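PDB 5HZD: 3' terminal uridylyl transferase from Trypanosoma brucei, which adds uridine nucleotides from UTP to the 3'-hydroxyl of guide RNAs, ribosomal RNAs and some messenger RNAs during mitochondrial RNA editing. Local coordinates for residues A133-S138 / S364-T369; R212-G217 / A259-S264; H307-P312 / K393-M398; R460-I465 / I479-S484. All coordinates share one frame; numbering follows the deposited sequence. Where two conformers were deposited one is given.

Interaction 1: residues A133-S138 / S364-T369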
loop_
_atom_site.group_PDB
_atom_site.type_symbol
_atom_site.label_atom_id
_atom_site.label_comp_id
_atom_site.label_asym_id
_atom_site.label_seq_id
_atom_site.Cartn_x
_atom_site.Cartn_y
_atom_site.Cartn_z
ATOM N N ALA A 133 -14.803 -20.032 2.741
ATOM C CA ALA A 133 -15.175 -19.682 4.111
ATOM C C ALA A 133 -15.680 -18.250 4.190
ATOM O O ALA A 133 -16.674 -17.985 4.883
ATOM C CB ALA A 133 -14.002 -19.876 5.065
ATOM N N MET A 134 -15.027 -17.344 3.468
ATOM C CA MET A 134 -15.452 -15.952 3.441
ATOM C C MET A 134 -16.892 -15.868 2.944
ATOM O O MET A 134 -17.710 -15.127 3.490
ATOM C CB MET A 134 -14.542 -15.136 2.530
ATOM C CG MET A 134 -15.056 -13.742 2.239
ATOM S SD MET A 134 -13.771 -12.814 1.412
ATOM C CE MET A 134 -14.654 -11.375 0.791
ATOM N N GLU A 135 -17.210 -16.655 1.915
ATOM C CA GLU A 135 -18.567 -16.652 1.365
ATOM C C GLU A 135 -19.617 -17.152 2.365
ATOM O O GLU A 135 -20.769 -16.684 2.343
ATOM C CB GLU A 135 -18.620 -17.419 0.044
ATOM C CG GLU A 135 -17.816 -16.704 -1.074
ATOM C CD GLU A 135 -18.468 -15.407 -1.515
ATOM O OE1 GLU A 135 -19.650 -15.459 -1.927
ATOM O OE2 GLU A 135 -17.817 -14.342 -1.448
ATOM N N ARG A 136 -19.230 -18.080 3.246
ATOM C CA ARG A 136 -20.149 -18.576 4.271
ATOM C C ARG A 136 -20.220 -17.645 5.470
ATOM O O ARG A 136 -20.974 -17.913 6.406
ATOM C CB ARG A 136 -19.738 -19.962 4.791
ATOM C CG ARG A 136 -19.480 -21.006 3.735
ATOM C CD ARG A 136 -19.261 -22.361 4.371
ATOM N NE ARG A 136 -18.200 -22.392 5.384
ATOM C CZ ARG A 136 -16.946 -22.753 5.130
ATOM N NH1 ARG A 136 -16.589 -23.078 3.893
ATOM N NH2 ARG A 136 -16.045 -22.774 6.101
ATOM N N GLY A 137 -19.404 -16.595 5.478
ATOM C CA GLY A 137 -19.350 -15.673 6.600
ATOM C C GLY A 137 -18.500 -16.175 7.754
ATOM O O GLY A 137 -18.736 -15.823 8.903
ATOM N N SER A 138 -17.498 -17.003 7.453
ATOM C CA SER A 138 -16.650 -17.604 8.482
ATOM C C SER A 138 -15.173 -17.373 8.202
ATOM O O SER A 138 -14.366 -18.273 8.407
ATOM C CB SER A 138 -16.881 -19.109 8.541
ATOM O OG SER A 138 -18.215 -19.401 8.922
ATOM N N SER A 364 -16.950 -9.945 -3.239
ATOM C CA SER A 364 -16.685 -11.379 -3.312
ATOM C C SER A 364 -15.417 -11.650 -4.111
ATOM O O SER A 364 -15.158 -10.995 -5.133
ATOM C CB SER A 364 -17.835 -12.111 -3.969
ATOM O OG SER A 364 -17.543 -13.501 -4.073
ATOM N N LEU A 365 -14.647 -12.638 -3.664
ATOM C CA LEU A 365 -13.396 -13.006 -4.326
ATOM C C LEU A 365 -13.579 -14.269 -5.148
ATOM O O LEU A 365 -12.611 -14.856 -5.636
ATOM C CB LEU A 365 -12.302 -13.209 -3.286
ATOM C CG LEU A 365 -11.900 -11.965 -2.495
ATOM C CD1 LEU A 365 -10.973 -12.371 -1.349
ATOM C CD2 LEU A 365 -11.213 -10.995 -3.448
ATOM N N VAL A 366 -14.819 -14.713 -5.305
ATOM C CA VAL A 366 -15.095 -15.922 -6.084
ATOM C C VAL A 366 -14.536 -15.872 -7.516
ATOM O O VAL A 366 -13.949 -16.849 -8.011
ATOM C CB VAL A 366 -16.602 -16.235 -6.104
ATOM C CG1 VAL A 366 -16.906 -17.308 -7.142
ATOM C CG2 VAL A 366 -17.056 -16.676 -4.717
ATOM N N ASN A 367 -14.653 -14.736 -8.181
ATOM C CA ASN A 367 -14.166 -14.698 -9.572
ATOM C C ASN A 367 -12.764 -14.119 -9.722
ATOM O O ASN A 367 -12.352 -13.719 -10.819
ATOM C CB ASN A 367 -15.139 -13.935 -10.459
ATOM C CG ASN A 367 -16.512 -14.599 -10.505
ATOM O OD1 ASN A 367 -16.623 -15.825 -10.557
ATOM N ND2 ASN A 367 -17.560 -13.790 -10.453
ATOM N N TYR A 368 -12.031 -14.049 -8.617
ATOM C CA TYR A 368 -10.753 -13.342 -8.607
ATOM C C TYR A 368 -9.678 -14.146 -9.328
ATOM O O TYR A 368 -9.588 -15.360 -9.174
ATOM C CB TYR A 368 -10.320 -13.119 -7.155
ATOM C CG TYR A 368 -9.304 -12.016 -6.979
ATOM C CD1 TYR A 368 -9.692 -10.680 -6.888
ATOM C CD2 TYR A 368 -7.945 -12.313 -6.879
ATOM C CE1 TYR A 368 -8.780 -9.662 -6.714
ATOM C CE2 TYR A 368 -7.009 -11.293 -6.692
ATOM C CZ TYR A 368 -7.420 -9.975 -6.607
ATOM O OH TYR A 368 -6.459 -8.982 -6.416
ATOM N N THR A 369 -8.875 -13.461 -10.131
ATOM C CA THR A 369 -7.823 -14.136 -10.880
ATOM C C THR A 369 -6.454 -13.532 -10.600
ATOM O O THR A 369 -5.438 -14.186 -10.825
ATOM C CB THR A 369 -8.076 -14.049 -12.404
ATOM O OG1 THR A 369 -8.297 -12.676 -12.776
ATOM C CG2 THR A 369 -9.290 -14.871 -12.783
HETATM O O HOH W 1 -15.059 -13.990 -1.259
#

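Interaction 2: residues R212-G217 / A259-S264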
loop_
_atom_site.group_PDB
_atom_site.type_symbol
_atom_site.label_atom_id
_atom_site.label_comp_id
_atom_site.label_asym_id
_atom_site.label_seq_id
_atom_site.Cartn_x
_atom_site.Cartn_y
_atom_site.Cartn_z
ATOM N N ARG A 212 16.474 -42.794 4.133
ATOM C CA ARG A 212 16.947 -41.875 3.084
ATOM C C ARG A 212 15.986 -41.868 1.901
ATOM O O ARG A 212 15.675 -40.798 1.360
ATOM C CB ARG A 212 18.377 -42.227 2.605
ATOM C CG ARG A 212 19.479 -41.995 3.659
ATOM C CD ARG A 212 20.932 -42.088 3.110
ATOM N NE ARG A 212 21.278 -43.387 2.559
ATOM C CZ ARG A 212 21.765 -44.418 3.262
ATOM N NH1 ARG A 212 21.950 -44.319 4.581
ATOM N NH2 ARG A 212 22.053 -45.567 2.648
ATOM N N LEU A 213 15.508 -43.042 1.502
ATOM C CA LEU A 213 14.564 -43.122 0.384
ATOM C C LEU A 213 13.230 -42.477 0.722
ATOM O O LEU A 213 12.587 -41.869 -0.146
ATOM C CB LEU A 213 14.362 -44.571 -0.078
ATOM C CG LEU A 213 15.581 -45.206 -0.750
ATOM C CD1 LEU A 213 15.310 -46.682 -0.991
ATOM C CD2 LEU A 213 15.895 -44.512 -2.057
ATOM N N LEU A 214 12.824 -42.569 1.981
ATOM C CA LEU A 214 11.571 -41.960 2.403
ATOM C C LEU A 214 11.681 -40.447 2.387
ATOM O O LEU A 214 10.759 -39.761 1.940
ATOM C CB LEU A 214 11.136 -42.483 3.791
ATOM C CG LEU A 214 10.579 -43.910 3.769
ATOM C CD1 LEU A 214 10.409 -44.503 5.188
ATOM C CD2 LEU A 214 9.260 -43.928 3.025
ATOM N N LEU A 215 12.794 -39.898 2.876
ATOM C CA LEU A 215 12.935 -38.442 2.883
ATOM C C LEU A 215 12.977 -37.912 1.456
ATOM O O LEU A 215 12.321 -36.914 1.127
ATOM C CB LEU A 215 14.186 -38.009 3.657
ATOM C CG LEU A 215 14.497 -36.510 3.721
ATOM C CD1 LEU A 215 13.279 -35.698 4.208
ATOM C CD2 LEU A 215 15.741 -36.179 4.561
ATOM N N GLU A 216 13.767 -38.562 0.606
ATOM C CA GLU A 216 13.854 -38.116 -0.789
ATOM C C GLU A 216 12.487 -38.201 -1.460
ATOM O O GLU A 216 12.108 -37.311 -2.252
ATOM C CB GLU A 216 14.863 -38.967 -1.555
ATOM C CG GLU A 216 16.291 -38.796 -1.089
ATOM C CD GLU A 216 17.242 -39.755 -1.774
ATOM O OE1 GLU A 216 17.048 -40.009 -2.989
ATOM O OE2 GLU A 216 18.168 -40.251 -1.097
ATOM N N GLY A 217 11.759 -39.263 -1.136
ATOM C CA GLY A 217 10.409 -39.471 -1.634
ATOM C C GLY A 217 9.471 -38.351 -1.232
ATOM O O GLY A 217 8.667 -37.894 -2.044
ATOM N N ALA A 259 7.916 -38.707 6.651
ATOM C CA ALA A 259 7.474 -39.766 7.539
ATOM C C ALA A 259 8.527 -40.843 7.466
ATOM O O ALA A 259 8.439 -41.764 6.648
ATOM C CB ALA A 259 6.124 -40.327 7.107
ATOM N N LEU A 260 9.536 -40.729 8.314
ATOM C CA LEU A 260 10.648 -41.640 8.228
ATOM C C LEU A 260 10.295 -42.892 9.011
ATOM O O LEU A 260 9.390 -42.886 9.851
ATOM C CB LEU A 260 11.924 -40.967 8.741
ATOM C CG LEU A 260 12.213 -39.637 8.025
ATOM C CD1 LEU A 260 13.532 -39.078 8.523
ATOM C CD2 LEU A 260 12.204 -39.745 6.505
ATOM N N ALA A 261 10.997 -43.968 8.709
ATOM C CA ALA A 261 10.715 -45.272 9.321
ATOM C C ALA A 261 11.274 -45.377 10.749
ATOM O O ALA A 261 10.561 -45.835 11.649
ATOM C CB ALA A 261 11.253 -46.381 8.445
ATOM N N SER A 262 12.529 -44.946 10.952
ATOM C CA SER A 262 13.221 -45.136 12.240
ATOM C C SER A 262 12.534 -44.350 13.329
ATOM O O SER A 262 12.286 -43.162 13.192
ATOM C CB SER A 262 14.697 -44.695 12.170
ATOM O OG SER A 262 15.438 -45.534 11.305
ATOM N N ALA A 263 12.230 -45.036 14.420
ATOM C CA ALA A 263 11.531 -44.389 15.508
ATOM C C ALA A 263 12.310 -43.186 16.019
ATOM O O ALA A 263 13.519 -43.289 16.292
ATOM C CB ALA A 263 11.319 -45.378 16.622
ATOM N N SER A 264 11.587 -42.084 16.181
ATOM C CA SER A 264 12.076 -40.813 16.717
ATOM C C SER A 264 13.095 -40.091 15.863
ATOM O O SER A 264 13.682 -39.109 16.305
ATOM C CB SER A 264 12.617 -40.968 18.128
ATOM O OG SER A 264 11.608 -41.434 19.014
HETATM O O HOH W 2 8.678 -39.579 4.248
#

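Interaction 3: residues H307-P312 / K393-M398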
loop_
_atom_site.group_PDB
_atom_site.type_symbol
_atom_site.label_atom_id
_atom_site.label_comp_id
_atom_site.label_asym_id
_atom_site.label_seq_id
_atom_site.Cartn_x
_atom_site.Cartn_y
_atom_site.Cartn_z
ATOM N N HIS A 307 -5.858 7.141 -16.961
ATOM C CA HIS A 307 -5.202 8.273 -17.622
ATOM C C HIS A 307 -3.696 8.010 -17.492
ATOM O O HIS A 307 -3.248 7.591 -16.426
ATOM C CB HIS A 307 -5.554 9.572 -16.882
ATOM C CG HIS A 307 -5.128 10.802 -17.607
ATOM N ND1 HIS A 307 -3.803 11.175 -17.718
ATOM C CD2 HIS A 307 -5.843 11.754 -18.260
ATOM C CE1 HIS A 307 -3.719 12.285 -18.429
ATOM N NE2 HIS A 307 -4.947 12.669 -18.753
ATOM N N PRO A 308 -2.911 8.287 -18.549
ATOM C CA PRO A 308 -1.472 7.989 -18.510
ATOM C C PRO A 308 -0.702 8.824 -17.482
ATOM O O PRO A 308 0.418 8.430 -17.120
ATOM C CB PRO A 308 -0.999 8.312 -19.932
ATOM C CG PRO A 308 -2.020 9.236 -20.504
ATOM C CD PRO A 308 -3.334 8.809 -19.859
ATOM N N CYS A 309 -1.266 9.940 -17.020
ATOM C CA CYS A 309 -0.590 10.729 -15.997
ATOM C C CYS A 309 -1.118 10.457 -14.592
ATOM O O CYS A 309 -0.642 11.052 -13.587
ATOM C CB CYS A 309 -0.716 12.222 -16.315
ATOM S SG CYS A 309 0.030 12.596 -17.874
ATOM N N ALA A 310 -2.067 9.530 -14.455
ATOM C CA ALA A 310 -2.670 9.348 -13.140
ATOM C C ALA A 310 -1.761 8.642 -12.135
ATOM O O ALA A 310 -1.658 9.060 -10.971
ATOM C CB ALA A 310 -4.042 8.621 -13.254
ATOM N N ARG A 311 -1.055 7.590 -12.554
ATOM C CA ARG A 311 -0.116 6.994 -11.591
ATOM C C ARG A 311 1.069 7.911 -11.250
ATOM O O ARG A 311 1.415 8.037 -10.070
ATOM C CB ARG A 311 0.380 5.628 -12.061
ATOM C CG ARG A 311 -0.703 4.545 -12.048
ATOM C CD ARG A 311 -0.135 3.283 -12.693
ATOM N NE ARG A 311 0.080 3.485 -14.114
ATOM C CZ ARG A 311 0.827 2.684 -14.861
ATOM N NH1 ARG A 311 1.454 1.649 -14.305
ATOM N NH2 ARG A 311 0.963 2.944 -16.155
ATOM N N PRO A 312 1.700 8.547 -12.257
ATOM C CA PRO A 312 2.813 9.436 -11.895
ATOM C C PRO A 312 2.392 10.528 -10.912
ATOM O O PRO A 312 3.101 10.817 -9.927
ATOM C CB PRO A 312 3.252 10.009 -13.256
ATOM C CG PRO A 312 2.989 8.853 -14.194
ATOM C CD PRO A 312 1.613 8.364 -13.724
ATOM N N LYS A 393 3.681 17.880 -20.359
ATOM C CA LYS A 393 2.845 19.061 -20.276
ATOM C C LYS A 393 1.557 18.768 -19.483
ATOM O O LYS A 393 1.145 19.562 -18.629
ATOM C CB LYS A 393 2.522 19.569 -21.683
ATOM C CG LYS A 393 1.521 20.691 -21.677
ATOM C CD LYS A 393 1.316 21.312 -23.050
ATOM C CE LYS A 393 0.177 22.321 -22.995
ATOM N NZ LYS A 393 0.236 23.231 -24.170
ATOM N N ALA A 394 0.918 17.639 -19.782
ATOM C CA ALA A 394 -0.329 17.260 -19.131
ATOM C C ALA A 394 -0.101 16.980 -17.657
ATOM O O ALA A 394 -0.871 17.422 -16.810
ATOM C CB ALA A 394 -0.930 16.003 -19.793
ATOM N N ALA A 395 0.950 16.219 -17.339
ATOM C CA ALA A 395 1.241 15.892 -15.935
ATOM C C ALA A 395 1.460 17.158 -15.101
ATOM O O ALA A 395 0.945 17.282 -13.965
ATOM C CB ALA A 395 2.452 14.966 -15.828
ATOM N N GLY A 396 2.248 18.086 -15.623
ATOM C CA GLY A 396 2.450 19.334 -14.914
ATOM C C GLY A 396 1.151 20.103 -14.741
ATOM O O GLY A 396 0.852 20.604 -13.645
ATOM N N ASP A 397 0.367 20.206 -15.806
ATOM C CA ASP A 397 -0.916 20.913 -15.737
ATOM C C ASP A 397 -1.827 20.278 -14.678
ATOM O O ASP A 397 -2.529 20.970 -13.918
ATOM C CB ASP A 397 -1.677 20.765 -17.052
ATOM C CG ASP A 397 -1.161 21.649 -18.156
ATOM O OD1 ASP A 397 -0.389 22.600 -17.891
ATOM O OD2 ASP A 397 -1.564 21.383 -19.317
ATOM N N MET A 398 -1.860 18.953 -14.666
ATOM C CA MET A 398 -2.743 18.239 -13.752
ATOM C C MET A 398 -2.335 18.391 -12.302
ATOM O O MET A 398 -3.181 18.545 -11.421
ATOM C CB MET A 398 -2.799 16.772 -14.144
ATOM C CG MET A 398 -3.509 16.628 -15.474
ATOM S SD MET A 398 -3.257 15.000 -16.231
ATOM C CE MET A 398 -4.273 13.949 -15.181
#

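Interaction 4: residues R460-I465 / I479-S484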
loop_
_atom_site.group_PDB
_atom_site.type_symbol
_atom_site.label_atom_id
_atom_site.label_comp_id
_atom_site.label_asym_id
_atom_site.label_seq_id
_atom_site.Cartn_x
_atom_site.Cartn_y
_atom_site.Cartn_z
ATOM N N ARG A 460 -14.006 14.657 13.896
ATOM C CA ARG A 460 -13.984 15.992 13.290
ATOM C C ARG A 460 -14.485 15.885 11.855
ATOM O O ARG A 460 -14.285 14.853 11.188
ATOM C CB ARG A 460 -12.558 16.538 13.243
ATOM C CG ARG A 460 -11.959 16.809 14.620
ATOM C CD ARG A 460 -12.740 17.881 15.332
ATOM N NE ARG A 460 -12.051 18.348 16.534
ATOM C CZ ARG A 460 -12.522 19.242 17.378
ATOM N NH1 ARG A 460 -13.717 19.826 17.184
ATOM N NH2 ARG A 460 -11.797 19.568 18.426
ATOM N N TYR A 461 -15.169 16.945 11.417
ATOM C CA TYR A 461 -15.697 17.028 10.056
ATOM C C TYR A 461 -15.269 18.347 9.434
ATOM O O TYR A 461 -16.020 18.979 8.686
ATOM C CB TYR A 461 -17.231 16.935 10.066
ATOM C CG TYR A 461 -17.776 15.608 10.563
ATOM C CD1 TYR A 461 -17.344 14.412 10.017
ATOM C CD2 TYR A 461 -18.741 15.561 11.567
ATOM C CE1 TYR A 461 -17.842 13.194 10.455
ATOM C CE2 TYR A 461 -19.242 14.342 12.023
ATOM C CZ TYR A 461 -18.799 13.167 11.447
ATOM O OH TYR A 461 -19.290 11.953 11.891
ATOM N N GLU A 462 -14.050 18.778 9.755
ATOM C CA GLU A 462 -13.482 19.975 9.165
ATOM C C GLU A 462 -13.060 19.721 7.737
ATOM O O GLU A 462 -13.468 20.447 6.809
ATOM C CB GLU A 462 -12.257 20.395 9.971
ATOM C CG GLU A 462 -11.784 21.792 9.693
ATOM C CD GLU A 462 -12.732 22.897 10.159
ATOM O OE1 GLU A 462 -13.377 22.805 11.244
ATOM O OE2 GLU A 462 -12.818 23.892 9.414
ATOM N N LEU A 463 -12.210 18.715 7.566
ATOM C CA LEU A 463 -11.837 18.259 6.235
ATOM C C LEU A 463 -12.426 16.880 6.058
ATOM O O LEU A 463 -12.111 15.965 6.843
ATOM C CB LEU A 463 -10.315 18.159 6.115
ATOM C CG LEU A 463 -9.488 19.383 6.498
ATOM C CD1 LEU A 463 -8.033 19.124 6.100
ATOM C CD2 LEU A 463 -10.025 20.619 5.792
ATOM N N CYS A 464 -13.284 16.702 5.056
ATOM C CA CYS A 464 -14.006 15.440 4.935
ATOM C C CYS A 464 -13.663 14.662 3.682
ATOM O O CYS A 464 -13.768 15.193 2.565
ATOM C CB CYS A 464 -15.515 15.705 4.936
ATOM S SG CYS A 464 -16.090 16.348 6.521
ATOM N N ILE A 465 -13.282 13.396 3.863
ATOM C CA ILE A 465 -13.022 12.486 2.749
ATOM C C ILE A 465 -13.776 11.207 3.107
ATOM O O ILE A 465 -13.527 10.604 4.168
ATOM C CB ILE A 465 -11.521 12.176 2.630
ATOM C CG1 ILE A 465 -10.744 13.461 2.346
ATOM C CG2 ILE A 465 -11.299 11.183 1.511
ATOM C CD1 ILE A 465 -9.224 13.203 2.225
ATOM N N ILE A 479 -8.716 15.409 12.209
ATOM C CA ILE A 479 -8.219 16.722 11.832
ATOM C C ILE A 479 -9.125 17.843 12.306
ATOM O O ILE A 479 -10.134 18.157 11.660
ATOM C CB ILE A 479 -7.980 16.804 10.304
ATOM C CG1 ILE A 479 -7.026 15.683 9.888
ATOM C CG2 ILE A 479 -7.451 18.199 9.936
ATOM C CD1 ILE A 479 -6.771 15.608 8.380
ATOM N N GLY A 480 -8.784 18.436 13.447
ATOM C CA GLY A 480 -9.501 19.591 13.946
ATOM C C GLY A 480 -9.044 20.878 13.270
ATOM O O GLY A 480 -8.237 20.837 12.344
ATOM N N VAL A 481 -9.529 22.018 13.731
ATOM C CA VAL A 481 -9.336 23.262 12.983
ATOM C C VAL A 481 -7.867 23.669 12.797
ATOM O O VAL A 481 -7.467 24.002 11.669
ATOM C CB VAL A 481 -10.175 24.428 13.542
ATOM C CG1 VAL A 481 -9.752 24.832 14.954
ATOM C CG2 VAL A 481 -10.128 25.631 12.569
ATOM N N THR A 482 -7.065 23.654 13.857
ATOM C CA THR A 482 -5.661 24.042 13.678
ATOM C C THR A 482 -4.939 23.034 12.801
ATOM O O THR A 482 -4.158 23.422 11.918
ATOM C CB THR A 482 -4.908 24.300 15.026
ATOM O OG1 THR A 482 -4.887 23.100 15.811
ATOM C CG2 THR A 482 -5.593 25.386 15.773
ATOM N N LYS A 483 -5.213 21.743 12.975
ATOM C CA LYS A 483 -4.572 20.773 12.103
ATOM C C LYS A 483 -4.999 21.032 10.651
ATOM O O LYS A 483 -4.199 20.877 9.721
ATOM C CB LYS A 483 -4.910 19.332 12.529
ATOM C CG LYS A 483 -4.176 18.860 13.773
ATOM C CD LYS A 483 -4.196 17.335 13.890
ATOM C CE LYS A 483 -3.497 16.894 15.166
ATOM N NZ LYS A 483 -3.514 15.410 15.310
ATOM N N SER A 484 -6.254 21.430 10.447
ATOM C CA SER A 484 -6.767 21.597 9.072
ATOM C C SER A 484 -6.049 22.762 8.401
ATOM O O SER A 484 -5.802 22.733 7.192
ATOM C CB SER A 484 -8.295 21.824 9.033
ATOM O OG SER A 484 -8.651 23.134 9.451
HETATM O O HOH W 3 -10.427 24.471 8.098
HETATM O O HOH W 4 -11.694 17.071 9.846
#

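Interaction 1: residues A133-S138 / S364-T369
Glu135 meets Ser364 and Val366 through different parts of its side chain. Its OE2 accepts a hydrogen bond from Ser364 OG at 2.8 Å, and the hydroxyl arrives from well above the carboxylate plane, 61° out of it. The chain folds at its second torsion (chi2 -69°), which turns CD aside, while Glu135 CG packs on Val366 CG2 at 3.7 Å. The same OE2 takes a second bond from a water 2.8 Å away, and that water in turn accepts from Leu365 N. Ser364 OG does double duty, since Val366 N donates back to it in an ST turn with an N-H...O angle of 167°. The helix 131-135 that carries Glu135 ends in a Schellman motif: Gly137 has positive phi, and Ser138 N bonds to Ala133 O. On the other side, Leu365 opens a type I beta turn that closes with Tyr368 N to Leu365 O. Met134, modelled in two conformers, runs extended beyond CG in the one described and lies across Leu365 at about a right angle, SD to Leu365 CD1 4.0 Å; this packing is correspondingly less certain. Leu365 also touches Ile294, one of the residues that bind UTP, and Ala291 lies against both Met134 and Leu365.

Interaction 2: residues R212-G217 / A259-S264
Leu214 and Leu215 pack against Leu260 and Ala261 in an apolar surface contact, where helix 209-223 is met by the loop leading from helix 247-254 into strand 267-271. The closest CA atoms are those of Leu214 and Leu260, 5.9 Å apart. Leu214 points at the loop, and its CD1 lies on the loop backbone, 3.6 Å from Ala261 N and 3.7 Å from Ala259 O, with Ala261 CB nearby as well. Leu260 sends CD2 back to the helix. This one methyl meets two consecutive residues, touching Leu214 CB at 4.0 Å and Leu215 CB at 3.9 Å, and it also lies near the backbone N of Leu215. The Leu215 side chain meets Trp233 and Met240 of the four-stranded antiparallel sheet as well as Pro258. The polar link is indirect: a water donates to Leu214 O at 3.1 Å and accepts from Ala259 N at 2.7 Å. Between the two segments the direct contacts are thus apolar and probably depend on close packing, with the water joining the backbones and a hydrogen bond from Ser262 OG to Asp211 OD2 of the same helix adding a direct polar tie nearby.

Interaction 3: residues H307-P312 / K393-M398
His307 and Met398 reach toward each other tip to tip, and the methionine methyl lies over the imidazole face. Met398 CE stands over the centre of the ring, 3.7 Å from the centroid and only 11° off the normal, a CH-pi contact. Its sulfur comes in obliquely, 4.0 Å from the same centroid, with SD closest to His307 CE1 at 3.5 Å. The bend of the methionine at its third torsion (chi3 73°) turns CE onto the ring. Met398 SD also rests on Cys309 CB, at 3.8 Å, so the sulfur touches both histidine and cysteine. Beyond it, Cys309 SG lies against helix 385-409 near two successive alanines, 4.0 Å from both Ala394 CB and Ala395 CB. What fixes the ring is a capping bond just before helix 310-324: Cys309 N donates to His307 ND1 at 2.9 Å, almost in the ring plane and nearly straight (165°). Farther out, Trp343 and Leu347 of helix 336-349 pack on Met398, Phe70 of helix 59-76 touches Ala395, and Leu391 lies against Cys309. The site thus joins the start of helix 310-324 to the flank of helix 385-409. Since ND1 serves as an acceptor, the imidazole is probably neutral with its proton on NE2, which would suit a sulfur and a methyl as its partners over one face.

Interaction 4: residues R460-I465 / I479-S484
Leu463 and Ser484 form the compact part of this contact: Leu463 CG lies 3.7 Å from Ser484 CB, and Leu463 CD1 reaches Ile479 CG2 at 4.0 Å, the two side chains meeting at a slant. Arg460 packs on the backbone, its CB 3.3 Å from Ile479 O, and a bend at chi2 (-63°) turns CD toward Gly480, whose CA stands 3.8 Å from Arg460 NE. The charged end goes elsewhere, to a salt bridge between NH1 and Glu435 and a bond to Ser7 OG. Gly480 is the N-cap of helix 481-497, and the segment facing it runs into what is inferred to be the nucleotide recognition motif, beginning at Ile465. Val481, in the first turn of that helix, also touches Cys8 of the zinc site, which places the contact against the atypical C2H2 zinc finger. The looser side is that of Glu462, the only touching residue that is not buried. Its CG still lies 3.4 Å from Ser484 OG, but its carboxylate is reached by water and by the finger: OE2 bonds to His19 NE2, and one water donates to both Glu462 OE2 and Ser484 OG, the latter at 2.6 Å. Ser484 OG donates its own hydrogen bond to Val481 O. A second water accepts from Leu463 N at 2.9 Å and also lies near Ile479 O.

Interaction 2 is nested within the loop closed by interaction 1, whereas interactions 1 and 3 interleave, because residues 307-312 precede 364-369 and 393-398 follows them. Interaction 4 comes last. Interactions 3 and 4 are the nearest by centres, 28 Å apart, and interactions 2 and 4 the farthest, 65 Å apart on opposite sides of the chain's centre. Interaction 1 joins helix 131-135 of the central palm region to the loop before helix 385-409, which interaction 3 packs against helix 310-324; that loop touches UTP-binding Ile294. Interaction 4 borders the zinc finger, which is required for proper folding of the catalytic domain. Interaction 2, on helix 209-223 beside the four-stranded antiparallel sheet, lies far from these sites.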